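Local coordinates for malonyl-CoA-[acyl-carrier-protein] transacylase (Coxiella burnetii, PDB 3TQE) that probably transfers the malonyl group of malonyl-CoA to holo-[acyl-carrier-protein], the step that supplies malonyl units for fatty acid synthesis, at residues A[24-27]-A[28-31]; A[140-143]-A[144-148]. All coordinates share one frame; numbering follows the deposited sequence.

Contact 1 (A[24-27]-A[28-31]); sequences AELG and LQQP
Leu26 lays its CD1 methyl against the side chains of Gln29, at the end of the short helix 24-29, and Gln30, just beyond it. CD1 lies 4.0 Å from CG of Gln30, the two chains running at a slant to each other, whereas Leu26 and Gln29 cross at about a right angle. With its CG on the side of the carbonyl carbon (chi1 -164°), Leu26 carries its methyls inward to Ile77 and Cys80 of helix 63-83. Gln30 also rests on Cys80, through a chain bent at chi2 (-60°) whose NE2 is hydrogen-bonded to Thr304. A branched leucine suits the buried face here, and a glutamine suits its margin, where methylenes can pack while the amide finds a polar partner.

On the outer face Glu25, fully extended, sends CG alongside the amide of Gln29, 4.0 Å from its CD, with the carboxylate and amide planes 61° apart. Both side chains also touch Thr303. Leu28, also exposed, brings CG to the oxygen end of the Ala24 carbonyl, 3.4 Å from O.

The backbone is held by i to i+4 bonds: Leu28 N to Ala24 O, Gln29 N to Glu25 O, and Gln30 N to Leu26 O at 2.8 Å. Gln30 is the first residue to leave helical geometry. Water 1 lies beyond that last turn, 2.7 Å from Gly27 O and 2.6 Å from Gln30 O, within hydrogen-bonding distance of both, though it may not serve both at once. Helix 24-29 runs for less than two turns and packs on helix 63-83 through Leu26. Its chemistry implies a split of labour: methyls and methylenes provide the inward packing, main-chain bonds serve the carbonyls of Ala24, Glu25 and Leu26, and those of Gly27 and Gln30 probably share the water.

Contact 2 (A[140-143]-A[144-148]); sequences IGLN and EAEIE
Asn143 and Glu146 form a capping box at the start of helix 144-155, their side chains crossing at about a right angle while the amide and carboxylate planes lie only 19° apart. The carboxylate thus lies over the face of the amide, OE1 of Glu146 standing 3.2 Å from CG of Asn143, while Glu146 CG nears the other end of the group, 3.3 Å from Asn143 OD1. Each side chain accepts from the other residue's backbone N. Asn143 OD1 takes the N-H of Glu146 at 2.9 Å, with that donor tilted from the plane of the amide carbonyl. In return, Glu146 OE1 receives Asn143 N at 2.9 Å in a nearly straight bond (173°). Asn143 has CG placed between the backbone N and the carbonyl carbon (chi1 62°), which folds the short amide back over the first turn. Glu146 needs its extra methylenes: an extended chain carries the carboxylate back to the N-terminal side, where the helix dipole would probably stabilise its charge.

Beside the box, Leu142 turns its CB toward the helix and meets CG1 of Ile147 at 3.9 Å: the residue before the cap meets the fourth residue of the helix, the pairing of a hydrophobic staple. Ile147 continues inward onto Pro162, Thr171 and Ile173, and an apolar isoleucine suits this buried face against the mixed sheet.

The main-chain bond from Ile147 N to Asn143 O starts the regular helical pattern. OE1 of Glu146 accepts a further hydrogen bond from water 2 at 2.9 Å, which binds Gly141 O only weakly.

How the contacts relate
Contacts 1 and 2 lie on opposite sides of the chain's centre, about 41 Å apart between centres and about 28 Å between nearest atoms, and share no helix or strand. Each is partly buried: two of its touching residues are buried and two exposed. They differ in which helix end they treat. Contact 1 spans the short helix 24-29 and its C-terminal exit, packs on another helix, and leaves its last carbonyls to a water that may not serve them all at once. Contact 2 joins strand 134-140 to the beginning of helix 144-155 beside the mixed sheet, and there side chains themselves take up N-H groups.

Contact 1 (A[24-27]-A[28-31])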
# COMPACT_ATOMS: atom_id res chain seq x y z
N ALA A 24 -5.58 11.95 -14.08
CA ALA A 24 -6.34 12.78 -15.00
C ALA A 24 -6.01 12.47 -16.47
O ALA A 24 -6.90 12.33 -17.32
CB ALA A 24 -6.12 14.25 -14.70
N GLU A 25 -4.74 12.32 -16.76
CA GLU A 25 -4.33 12.03 -18.13
C GLU A 25 -4.82 10.67 -18.58
O GLU A 25 -5.44 10.54 -19.63
CB GLU A 25 -2.83 12.13 -18.27
CG GLU A 25 -2.37 11.86 -19.66
CD GLU A 25 -0.90 12.15 -19.87
OE1 GLU A 25 -0.20 12.58 -18.92
OE2 GLU A 25 -0.45 11.99 -21.03
N LEU A 26 -4.58 9.65 -17.76
CA LEU A 26 -5.03 8.33 -18.12
C LEU A 26 -6.54 8.30 -18.26
O LEU A 26 -7.08 7.60 -19.09
CB LEU A 26 -4.56 7.34 -17.08
CG LEU A 26 -4.62 5.91 -17.49
CD1 LEU A 26 -3.65 5.58 -18.64
CD2 LEU A 26 -4.27 5.06 -16.26
N GLY A 27 -7.22 9.07 -17.43
CA GLY A 27 -8.68 9.17 -17.51
C GLY A 27 -9.21 9.78 -18.79
O GLY A 27 -10.30 9.44 -19.24
N LEU A 28 -8.44 10.67 -19.39
CA LEU A 28 -8.78 11.18 -20.71
C LEU A 28 -8.53 10.15 -21.79
O LEU A 28 -9.28 10.03 -22.75
CB LEU A 28 -7.96 12.43 -21.00
CG LEU A 28 -8.26 13.65 -20.18
CD1 LEU A 28 -7.17 14.71 -20.42
CD2 LEU A 28 -9.64 14.17 -20.54
N GLN A 29 -7.46 9.41 -21.64
CA GLN A 29 -7.02 8.47 -22.65
C GLN A 29 -7.77 7.18 -22.70
O GLN A 29 -7.93 6.59 -23.76
CB GLN A 29 -5.55 8.15 -22.41
CG GLN A 29 -4.62 9.31 -22.56
CD GLN A 29 -3.17 8.96 -22.29
OE1 GLN A 29 -2.25 9.55 -22.92
NE2 GLN A 29 -2.95 8.04 -21.38
N GLN A 30 -8.16 6.70 -21.53
CA GLN A 30 -8.70 5.35 -21.40
C GLN A 30 -10.04 5.35 -20.68
O GLN A 30 -10.10 5.56 -19.47
CB GLN A 30 -7.72 4.52 -20.61
CG GLN A 30 -6.38 4.35 -21.24
CD GLN A 30 -6.45 3.68 -22.60
OE1 GLN A 30 -7.36 2.90 -22.89
NE2 GLN A 30 -5.44 3.95 -23.45
N PRO A 31 -11.13 5.07 -21.41
CA PRO A 31 -12.46 5.00 -20.87
C PRO A 31 -12.59 4.06 -19.68
O PRO A 31 -13.41 4.29 -18.82
CB PRO A 31 -13.28 4.49 -22.05
CG PRO A 31 -12.57 5.05 -23.22
CD PRO A 31 -11.15 5.01 -22.89
O HOH W 1 -11.79 7.32 -18.56

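Contact 2 (A[140-143]-A[144-148])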
# COMPACT_ATOMS: atom_id res chain seq x y z
N ILE A 140 15.23 7.67 8.96
CA ILE A 140 16.11 7.31 7.86
C ILE A 140 17.51 7.26 8.40
O ILE A 140 17.95 8.20 9.05
CB ILE A 140 15.99 8.31 6.72
CG1 ILE A 140 14.55 8.33 6.21
CG2 ILE A 140 16.99 7.98 5.63
CD1 ILE A 140 14.32 9.14 4.97
N GLY A 141 18.20 6.15 8.15
CA GLY A 141 19.62 6.03 8.47
C GLY A 141 20.00 5.11 9.60
O GLY A 141 21.21 4.98 9.92
N LEU A 142 19.02 4.45 10.22
CA LEU A 142 19.27 3.44 11.24
C LEU A 142 18.67 2.12 10.77
O LEU A 142 17.70 2.12 10.00
CB LEU A 142 18.61 3.82 12.57
CG LEU A 142 19.11 5.08 13.26
CD1 LEU A 142 18.30 5.29 14.52
CD2 LEU A 142 20.59 5.00 13.59
N ASN A 143 19.20 1.02 11.26
CA ASN A 143 18.64 -0.27 10.89
C ASN A 143 17.51 -0.67 11.83
O ASN A 143 17.24 -0.00 12.83
CB ASN A 143 19.73 -1.34 10.77
CG ASN A 143 20.46 -1.58 12.06
OD1 ASN A 143 19.86 -1.83 13.10
ND2 ASN A 143 21.78 -1.58 11.99
N GLU A 144 16.81 -1.74 11.47
CA GLU A 144 15.62 -2.14 12.20
C GLU A 144 15.95 -2.49 13.65
O GLU A 144 15.20 -2.14 14.55
CB GLU A 144 14.92 -3.33 11.51
CG GLU A 144 13.51 -3.60 12.06
CD GLU A 144 12.89 -4.93 11.60
OE1 GLU A 144 13.25 -5.44 10.50
OE2 GLU A 144 12.03 -5.46 12.34
N ALA A 145 17.05 -3.19 13.86
CA ALA A 145 17.48 -3.56 15.21
C ALA A 145 17.68 -2.33 16.09
O ALA A 145 17.27 -2.31 17.26
CB ALA A 145 18.76 -4.36 15.15
N GLU A 146 18.33 -1.33 15.53
CA GLU A 146 18.61 -0.10 16.25
C GLU A 146 17.29 0.57 16.59
O GLU A 146 17.07 1.04 17.71
CB GLU A 146 19.48 0.82 15.40
CG GLU A 146 20.95 0.35 15.39
CD GLU A 146 21.81 1.04 14.34
OE1 GLU A 146 21.32 1.30 13.21
OE2 GLU A 146 23.00 1.30 14.65
N ILE A 147 16.39 0.58 15.62
CA ILE A 147 15.11 1.23 15.82
C ILE A 147 14.25 0.45 16.81
O ILE A 147 13.53 1.04 17.61
CB ILE A 147 14.38 1.47 14.49
CG1 ILE A 147 15.16 2.51 13.68
CG2 ILE A 147 12.93 1.93 14.70
CD1 ILE A 147 14.79 2.58 12.23
N GLU A 148 14.27 -0.87 16.75
CA GLU A 148 13.53 -1.65 17.73
C GLU A 148 14.01 -1.34 19.14
O GLU A 148 13.20 -1.21 20.03
CB GLU A 148 13.69 -3.15 17.47
CG GLU A 148 12.95 -3.63 16.27
CD GLU A 148 13.24 -5.10 15.96
OE1 GLU A 148 14.21 -5.67 16.52
OE2 GLU A 148 12.49 -5.69 15.15
O HOH W 2 22.83 2.10 10.90